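Histidine acid phosphatase (Bifidobacterium longum subsp. infantis, PDB 6RXD) probably removes phosphate groups from phytate, lower inositol phosphates and 2,3-bisphosphoglycerate, as a histidine acid phytase of the multiple inositol polyphosphate phosphatase subfamily. Local coordinates at residues Lys192-Asn195 against Thr199-Val202; Asp303-Leu308 against Arg343-Ala348; Glu401-Phe406 against Ser438-Ala443. All blocks are in the same frame, centred on the assembly; numbering follows the deposited sequence. Where two conformers were deposited one is given.

Interaction 1 (Lys192-Asn195 against Thr199-Val202); sequences KVQN and TSKV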
loop_
_atom_site.group_PDB
_atom_site.type_symbol
_atom_site.label_atom_id
_atom_site.label_comp_id
_atom_site.label_asym_id
_atom_site.label_seq_id
_atom_site.Cartn_x
_atom_site.Cartn_y
_atom_site.Cartn_z
ATOM N N LYS A 192 -2.684 15.031 0.532
ATOM C CA LYS A 192 -3.870 15.724 1.059
ATOM C C LYS A 192 -3.503 16.902 1.918
ATOM O O LYS A 192 -2.470 16.895 2.584
ATOM C CB LYS A 192 -4.733 14.773 1.888
ATOM C CG LYS A 192 -5.617 13.875 1.059
ATOM C CD LYS A 192 -6.460 12.973 1.934
ATOM C CE LYS A 192 -7.364 12.093 1.088
ATOM N NZ LYS A 192 -7.877 10.930 1.865
ATOM N N VAL A 193 -4.369 17.910 1.922
ATOM C CA VAL A 193 -4.162 19.066 2.781
ATOM C C VAL A 193 -4.431 18.694 4.232
ATOM O O VAL A 193 -3.710 19.115 5.142
ATOM C CB VAL A 193 -5.047 20.249 2.340
ATOM C CG1 VAL A 193 -5.096 21.337 3.422
ATOM C CG2 VAL A 193 -4.536 20.827 1.024
ATOM N N GLN A 194 -5.466 17.886 4.443
ATOM C CA GLN A 194 -5.843 17.456 5.782
ATOM C C GLN A 194 -4.957 16.317 6.272
ATOM O O GLN A 194 -4.955 15.231 5.687
ATOM C CB GLN A 194 -7.308 17.003 5.806
ATOM C CG GLN A 194 -8.311 18.083 5.424
ATOM C CD GLN A 194 -8.242 18.479 3.961
ATOM O OE1 GLN A 194 -7.943 17.654 3.092
ATOM N NE2 GLN A 194 -8.507 19.757 3.681
ATOM N N ASN A 195 -4.216 16.568 7.350
ATOM C CA ASN A 195 -3.360 15.560 7.961
ATOM C C ASN A 195 -4.169 14.587 8.801
ATOM O O ASN A 195 -5.220 14.951 9.334
ATOM C CB ASN A 195 -2.291 16.235 8.830
ATOM C CG ASN A 195 -1.375 17.125 8.029
ATOM O OD1 ASN A 195 -1.064 16.825 6.878
ATOM N ND2 ASN A 195 -0.932 18.229 8.631
ATOM N N THR A 199 -4.784 18.024 12.109
ATOM C CA THR A 199 -4.222 19.298 11.677
ATOM C C THR A 199 -4.269 19.391 10.152
ATOM O O THR A 199 -4.579 18.411 9.476
ATOM C CB THR A 199 -2.774 19.491 12.170
ATOM O OG1 THR A 199 -1.919 18.520 11.554
ATOM C CG2 THR A 199 -2.699 19.332 13.684
ATOM N N SER A 200 -3.977 20.572 9.614
ATOM C CA SER A 200 -3.922 20.744 8.165
ATOM C C SER A 200 -2.650 21.461 7.740
ATOM O O SER A 200 -2.093 22.259 8.496
ATOM C CB SER A 200 -5.144 21.508 7.659
ATOM O OG SER A 200 -6.321 20.745 7.833
ATOM N N LYS A 201 -2.188 21.165 6.529
ATOM C CA LYS A 201 -1.042 21.866 5.971
ATOM C C LYS A 201 -1.365 23.353 5.857
ATOM O O LYS A 201 -2.524 23.730 5.665
ATOM C CB LYS A 201 -0.644 21.255 4.627
ATOM C CG LYS A 201 -0.194 19.800 4.768
ATOM C CD LYS A 201 0.083 19.159 3.430
ATOM C CE LYS A 201 0.656 17.748 3.617
ATOM N NZ LYS A 201 -0.314 16.791 4.243
ATOM N N VAL A 202 -0.344 24.191 6.014
ATOM C CA VAL A 202 -0.530 25.638 6.137
ATOM C C VAL A 202 -0.495 26.307 4.773
ATOM O O VAL A 202 0.480 26.152 4.043
ATOM C CB VAL A 202 0.577 26.241 7.017
ATOM C CG1 VAL A 202 0.503 27.768 7.019
ATOM C CG2 VAL A 202 0.468 25.699 8.428
HETATM O O HOH W 1 -8.510 21.551 6.138
HETATM O O HOH W 2 -7.149 16.903 9.330
#
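Lys201 runs nearly straight through chi2 and chi3 and then bends at chi4 (66°), which sets NZ between Lys192 O and Asn195 OD1; Asn195 turns CG beside its own backbone N (chi1 -62°), bringing OD1 to a second, well-separated position on that ammonium group. Both segments belong to a tight hairpin-like loop between helices 185-188 and 206-220, and a single antiparallel bridge joins them, with Gln194 and Ser200 as its non-hydrogen-bonded pair. Bonds flank this pair on both sides: Lys201 N to Val193 O (2.9 Å, nearly straight at 172°) and Asn195 N to Thr199 O (2.8 Å), the latter more bent.

Lys201 NZ lies 2.7 Å from Lys192 O and 2.7 Å from Asn195 OD1, close to the line of each C=O bond. Tyr189 O provides a further acceptor, so a buried charge is held by oxygens that come from several points of the loop. A leucine in place of Lys201 would probably leave Lys192 O and Asn195 OD1 without their shared donor and let the asparagine amide turn. At present that amide is gripped at both ends, for ND2 reaches Thr199 OG1 at 3.1 Å with the hydroxyl in the amide plane. The same hydroxyl is bonded to Asp197 within the turn. Val193 packs on Tyr208 and Ala211 of helix 206-220, fastening the loop to its neighbour. One water accepts from Gln194 NE2 at 3.0 Å and also meets Ser200 OG, while a second donates to both Asn195 O and Thr199 O.

Interaction 2 (Asp303-Leu308 against Arg343-Ala348); sequences DAAMDL and RMFAWA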
loop_
_atom_site.group_PDB
_atom_site.type_symbol
_atom_site.label_atom_id
_atom_site.label_comp_id
_atom_site.label_asym_id
_atom_site.label_seq_id
_atom_site.Cartn_x
_atom_site.Cartn_y
_atom_site.Cartn_z
ATOM N N ASP A 303 -22.278 -3.935 -9.254
ATOM C CA ASP A 303 -22.123 -3.597 -7.843
ATOM C C ASP A 303 -21.971 -4.825 -6.965
ATOM O O ASP A 303 -21.100 -4.859 -6.089
ATOM C CB ASP A 303 -23.344 -2.821 -7.336
ATOM C CG ASP A 303 -23.433 -1.426 -7.902
ATOM O OD1 ASP A 303 -22.441 -0.917 -8.473
ATOM O OD2 ASP A 303 -24.515 -0.833 -7.745
ATOM N N ALA A 304 -22.836 -5.814 -7.162
ATOM C CA ALA A 304 -22.787 -7.014 -6.327
ATOM C C ALA A 304 -21.500 -7.799 -6.546
ATOM O O ALA A 304 -20.875 -8.253 -5.581
ATOM C CB ALA A 304 -24.011 -7.901 -6.566
ATOM N N ALA A 305 -21.087 -7.945 -7.805
ATOM C CA ALA A 305 -19.881 -8.710 -8.114
ATOM C C ALA A 305 -18.632 -8.010 -7.584
ATOM O O ALA A 305 -17.727 -8.661 -7.045
ATOM C CB ALA A 305 -19.762 -8.965 -9.627
ATOM N N MET A 306 -18.564 -6.688 -7.745
ATOM C CA MET A 306 -17.409 -5.962 -7.238
ATOM C C MET A 306 -17.380 -5.994 -5.716
ATOM O O MET A 306 -16.305 -6.035 -5.126
ATOM C CB MET A 306 -17.376 -4.516 -7.764
ATOM C CG MET A 306 -17.022 -4.392 -9.255
ATOM S SD MET A 306 -15.387 -5.040 -9.707
ATOM C CE MET A 306 -14.384 -4.265 -8.444
ATOM N N ASP A 307 -18.544 -5.997 -5.074
ATOM C CA ASP A 307 -18.575 -6.159 -3.620
ATOM C C ASP A 307 -18.061 -7.540 -3.214
ATOM O O ASP A 307 -17.295 -7.658 -2.248
ATOM C CB ASP A 307 -19.980 -5.917 -3.056
ATOM C CG ASP A 307 -20.399 -4.469 -3.151
ATOM O OD1 ASP A 307 -19.581 -3.649 -3.606
ATOM O OD2 ASP A 307 -21.544 -4.153 -2.770
ATOM N N LEU A 308 -18.449 -8.566 -3.966
ATOM C CA LEU A 308 -18.002 -9.931 -3.683
ATOM C C LEU A 308 -16.495 -10.042 -3.915
ATOM O O LEU A 308 -15.782 -10.675 -3.129
ATOM C CB LEU A 308 -18.759 -10.958 -4.549
ATOM C CG LEU A 308 -18.491 -12.438 -4.241
ATOM C CD1 LEU A 308 -18.789 -12.696 -2.773
ATOM C CD2 LEU A 308 -19.373 -13.312 -5.119
ATOM N N ARG A 343 -9.471 -11.420 -12.469
ATOM C CA ARG A 343 -8.494 -10.628 -13.206
ATOM C C ARG A 343 -9.150 -9.375 -13.797
ATOM O O ARG A 343 -8.564 -8.300 -13.791
ATOM C CB ARG A 343 -7.851 -11.492 -14.298
ATOM C CG ARG A 343 -6.854 -10.781 -15.197
ATOM C CD ARG A 343 -6.401 -11.725 -16.315
ATOM N NE ARG A 343 -5.477 -11.074 -17.235
ATOM C CZ ARG A 343 -5.859 -10.373 -18.295
ATOM N NH1 ARG A 343 -4.953 -9.808 -19.080
ATOM N NH2 ARG A 343 -7.152 -10.240 -18.569
ATOM N N MET A 344 -10.379 -9.519 -14.300
ATOM C CA MET A 344 -11.127 -8.369 -14.811
ATOM C C MET A 344 -11.413 -7.359 -13.697
ATOM O O MET A 344 -11.293 -6.151 -13.901
ATOM C CB MET A 344 -12.455 -8.798 -15.450
ATOM C CG MET A 344 -12.307 -9.629 -16.711
ATOM S SD MET A 344 -11.414 -8.749 -18.000
ATOM C CE MET A 344 -12.423 -7.278 -18.165
ATOM N N PHE A 345 -11.831 -7.848 -12.530
ATOM C CA PHE A 345 -12.142 -6.961 -11.407
ATOM C C PHE A 345 -10.886 -6.281 -10.876
ATOM O O PHE A 345 -10.914 -5.107 -10.498
ATOM C CB PHE A 345 -12.835 -7.746 -10.287
ATOM C CG PHE A 345 -14.064 -8.487 -10.745
ATOM C CD1 PHE A 345 -14.916 -7.920 -11.678
ATOM C CD2 PHE A 345 -14.341 -9.765 -10.275
ATOM C CE1 PHE A 345 -16.047 -8.602 -12.115
ATOM C CE2 PHE A 345 -15.468 -10.460 -10.718
ATOM C CZ PHE A 345 -16.321 -9.868 -11.641
ATOM N N ALA A 346 -9.785 -7.028 -10.852
ATOM C CA ALA A 346 -8.495 -6.459 -10.480
ATOM C C ALA A 346 -8.094 -5.340 -11.424
ATOM O O ALA A 346 -7.538 -4.335 -10.994
ATOM C CB ALA A 346 -7.410 -7.542 -10.457
ATOM N N TRP A 347 -8.349 -5.518 -12.715
ATOM C CA TRP A 347 -8.026 -4.449 -13.658
ATOM C C TRP A 347 -8.873 -3.229 -13.378
ATOM O O TRP A 347 -8.369 -2.113 -13.389
ATOM C CB TRP A 347 -8.236 -4.902 -15.098
ATOM C CG TRP A 347 -8.239 -3.768 -16.064
ATOM C CD1 TRP A 347 -7.165 -2.995 -16.441
ATOM C CD2 TRP A 347 -9.361 -3.285 -16.809
ATOM N NE1 TRP A 347 -7.569 -2.050 -17.362
ATOM C CE2 TRP A 347 -8.910 -2.210 -17.604
ATOM C CE3 TRP A 347 -10.711 -3.641 -16.863
ATOM C CZ2 TRP A 347 -9.759 -1.502 -18.462
ATOM C CZ3 TRP A 347 -11.559 -2.930 -17.713
ATOM C CH2 TRP A 347 -11.078 -1.877 -18.500
ATOM N N ALA A 348 -10.165 -3.436 -13.139
ATOM C CA ALA A 348 -11.052 -2.318 -12.829
ATOM C C ALA A 348 -10.538 -1.530 -11.610
ATOM O O ALA A 348 -10.528 -0.296 -11.627
ATOM C CB ALA A 348 -12.476 -2.819 -12.598
#
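The 2.9 Å bond from Leu308 N to Ala304 O is routine helix pairing, but it closes the turn that carries Ala305 and Met306, the two side chains that meet Phe345. No hydrogen bond crosses from 303-308 to 343-348, and the contact is wholly apolar. Met306 is bent at both chi2 (-61°) and chi3 (-48°), a hooked shape that brings SD to the near part of the ring, 3.5 Å from Phe345 CD1. The sulfur sits 4.4 Å from the ring centroid and 50° off its normal. It also rests against Phe345 CB at 3.8 Å, so it touches the root of the side chain as well as the ring. At the far end of the ring, Ala305 CB lies 4.1 Å from Phe345 CZ, and the small methyl group lets the phenyl reach in close to helix 301-317. Helix 235-245 packs beside the pair, placing Leu244 on Phe345 and Ser241 on Ala305. Asp341 and Glu301, which bind zinc in structures of this protein, are near neighbours on the same two helices. The oblique approach of the sulfur to the phenylalanine ring is a Met-aromatic contact between two helices of the helical part of a branch 2 histidine phosphatase.

Interaction 3 (Glu401-Phe406 against Ser438-Ala443); sequences ETMMPF and SVTPMA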
loop_
_atom_site.group_PDB
_atom_site.type_symbol
_atom_site.label_atom_id
_atom_site.label_comp_id
_atom_site.label_asym_id
_atom_site.label_seq_id
_atom_site.Cartn_x
_atom_site.Cartn_y
_atom_site.Cartn_z
ATOM N N GLU A 401 -1.191 5.558 -0.967
ATOM C CA GLU A 401 -1.192 6.882 -1.572
ATOM C C GLU A 401 0.179 7.536 -1.498
ATOM O O GLU A 401 0.427 8.545 -2.164
ATOM C CB GLU A 401 -2.233 7.780 -0.886
ATOM C CG GLU A 401 -3.687 7.447 -1.240
ATOM C CD GLU A 401 -4.213 6.178 -0.567
ATOM O OE1 GLU A 401 -5.242 5.657 -1.037
ATOM O OE2 GLU A 401 -3.622 5.702 0.432
ATOM N N THR A 402 1.051 6.976 -0.664
ATOM C CA THR A 402 2.442 7.419 -0.582
ATOM C C THR A 402 3.296 6.611 -1.547
ATOM O O THR A 402 4.113 7.160 -2.284
ATOM C CB THR A 402 2.964 7.248 0.856
ATOM O OG1 THR A 402 1.963 7.716 1.767
ATOM C CG2 THR A 402 4.241 8.037 1.088
ATOM N N MET A 403 3.114 5.294 -1.528
ATOM C CA MET A 403 3.943 4.399 -2.332
ATOM C C MET A 403 3.716 4.519 -3.843
ATOM O O MET A 403 4.678 4.521 -4.608
ATOM C CB MET A 403 3.753 2.939 -1.883
ATOM C CG MET A 403 4.619 1.946 -2.666
ATOM S SD MET A 403 6.405 2.232 -2.475
ATOM C CE MET A 403 6.664 1.651 -0.802
ATOM N N MET A 404 2.462 4.623 -4.275
ATOM C CA MET A 404 2.195 4.647 -5.714
ATOM C C MET A 404 2.882 5.822 -6.413
ATOM O O MET A 404 3.552 5.634 -7.421
ATOM C CB MET A 404 0.690 4.613 -6.000
ATOM C CG MET A 404 0.079 3.278 -5.649
ATOM S SD MET A 404 -1.664 3.179 -6.080
ATOM C CE MET A 404 -2.388 4.013 -4.698
ATOM N N PRO A 405 2.728 7.045 -5.892
ATOM C CA PRO A 405 3.450 8.106 -6.611
ATOM C C PRO A 405 4.961 8.042 -6.400
ATOM O O PRO A 405 5.713 8.409 -7.303
ATOM C CB PRO A 405 2.853 9.397 -6.038
ATOM C CG PRO A 405 2.280 9.007 -4.701
ATOM C CD PRO A 405 1.799 7.577 -4.880
ATOM N N PHE A 406 5.400 7.564 -5.240
ATOM C CA PHE A 406 6.833 7.445 -4.961
ATOM C C PHE A 406 7.474 6.495 -5.970
ATOM O O PHE A 406 8.507 6.812 -6.563
ATOM C CB PHE A 406 7.034 6.955 -3.521
ATOM C CG PHE A 406 8.467 6.995 -3.036
ATOM C CD1 PHE A 406 9.231 8.156 -3.122
ATOM C CD2 PHE A 406 9.022 5.873 -2.445
ATOM C CE1 PHE A 406 10.548 8.180 -2.636
ATOM C CE2 PHE A 406 10.318 5.887 -1.953
ATOM C CZ PHE A 406 11.083 7.050 -2.051
ATOM N N SER A 438 2.016 -5.807 -7.445
ATOM C CA SER A 438 3.476 -5.761 -7.441
ATOM C C SER A 438 4.023 -4.366 -7.131
ATOM O O SER A 438 5.092 -4.222 -6.515
ATOM C CB SER A 438 4.062 -6.336 -8.743
ATOM O OG SER A 438 3.408 -5.819 -9.881
ATOM N N VAL A 439 3.282 -3.335 -7.520
ATOM C CA VAL A 439 3.702 -1.976 -7.215
ATOM C C VAL A 439 3.474 -1.622 -5.750
ATOM O O VAL A 439 4.351 -1.047 -5.083
ATOM C CB VAL A 439 2.965 -0.982 -8.118
ATOM C CG1 VAL A 439 3.203 0.468 -7.661
ATOM C CG2 VAL A 439 3.387 -1.204 -9.574
ATOM N N THR A 440 2.306 -1.990 -5.241
ATOM C CA THR A 440 1.917 -1.576 -3.898
ATOM C C THR A 440 1.121 -2.645 -3.149
ATOM O O THR A 440 -0.038 -2.450 -2.782
ATOM C CB THR A 440 1.179 -0.219 -3.952
ATOM O OG1 THR A 440 0.772 0.169 -2.636
ATOM C CG2 THR A 440 -0.040 -0.276 -4.899
ATOM N N PRO A 441 1.752 -3.796 -2.904
ATOM C CA PRO A 441 1.078 -4.799 -2.080
ATOM C C PRO A 441 0.950 -4.271 -0.666
ATOM O O PRO A 441 1.492 -3.212 -0.331
ATOM C CB PRO A 441 2.065 -5.962 -2.088
ATOM C CG PRO A 441 3.429 -5.322 -2.378
ATOM C CD PRO A 441 3.071 -4.262 -3.374
ATOM N N MET A 442 0.230 -5.000 0.175
ATOM C CA MET A 442 0.250 -4.662 1.582
ATOM C C MET A 442 1.691 -4.704 2.087
ATOM O O MET A 442 2.487 -5.571 1.675
ATOM C CB MET A 442 -0.660 -5.614 2.360
ATOM C CG MET A 442 -2.133 -5.425 2.025
ATOM S SD MET A 442 -2.764 -3.827 2.613
ATOM C CE MET A 442 -4.291 -3.728 1.667
ATOM N N ALA A 443 2.026 -3.755 2.962
ATOM C CA ALA A 443 3.377 -3.586 3.517
ATOM C C ALA A 443 4.461 -3.326 2.471
ATOM O O ALA A 443 5.640 -3.537 2.729
ATOM C CB ALA A 443 3.771 -4.787 4.426
#
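Helix 400-410 follows directly on strand 391-398 of the central sheet in this branch 2 histidine phosphatase, and its first turns pack against the chain just where helix 436-439 ends. Thr440, the first residue beyond that short helix, points its side chain at Met403 and Met404. Its torsion shares the two branches between them: with OG1 anti to the backbone N (chi1 179°), the methyl group CG2 falls against Met404 and the hydroxyl against Met403.

The closest approach is between Met404 CG and Thr440 CG2, at 3.6 Å. Met404 SD follows at 4.0 Å from the same methyl, so the methionine lies obliquely across the threonine and presents both a methylene and the sulfur to it. Thr440 OG1 has the CB methylene of Met403 4.1 Å away and is buried without a polar partner in the model. Met403 swings its CG anti to its own backbone N (chi1 -179°), which carries that carbon to 3.9 Å from Val439 O. This carbonyl is satisfied by the hydroxyl of Tyr472, so the methionine merely packs beside it.

Beyond the pair, the helix is kinked where the N of Pro405 makes no bond to the preceding turn. Met403 also packs on Met42 of strand 34-44, Thr440 touches Arg44 at the end of that strand, and a backbone bond joins Ala443 to His45. Arg44 and His45 begin the Arg-His-Gly signature of the family, while Glu401 closes a His-Ala-Glu sequence starting at His399. Packing of this helix against the 438-443 turn is therefore consistent with a place beside the catalytic centre of a histidine acid phosphatase.

Overall arrangement
From the N terminus, the first contact met is interaction 1, which closes a short loop with three residues between its segments, near the surface before helix 206-220. Interaction 2 follows, closing a span of 34 residues by joining helices 301-317 and 339-357. Interaction 3 closes a span of 31 residues between helix 400-410 and the turn after helix 436-439, near the centre of the chain. The three are in series, with no nesting or crossing. Interactions 1 and 3 come within about 6 Å at their nearest atoms without touching, whereas the centres of interactions 1 and 2 lie 33 Å apart. Together they fasten an outer loop, a helical region and the surroundings of the central sheet.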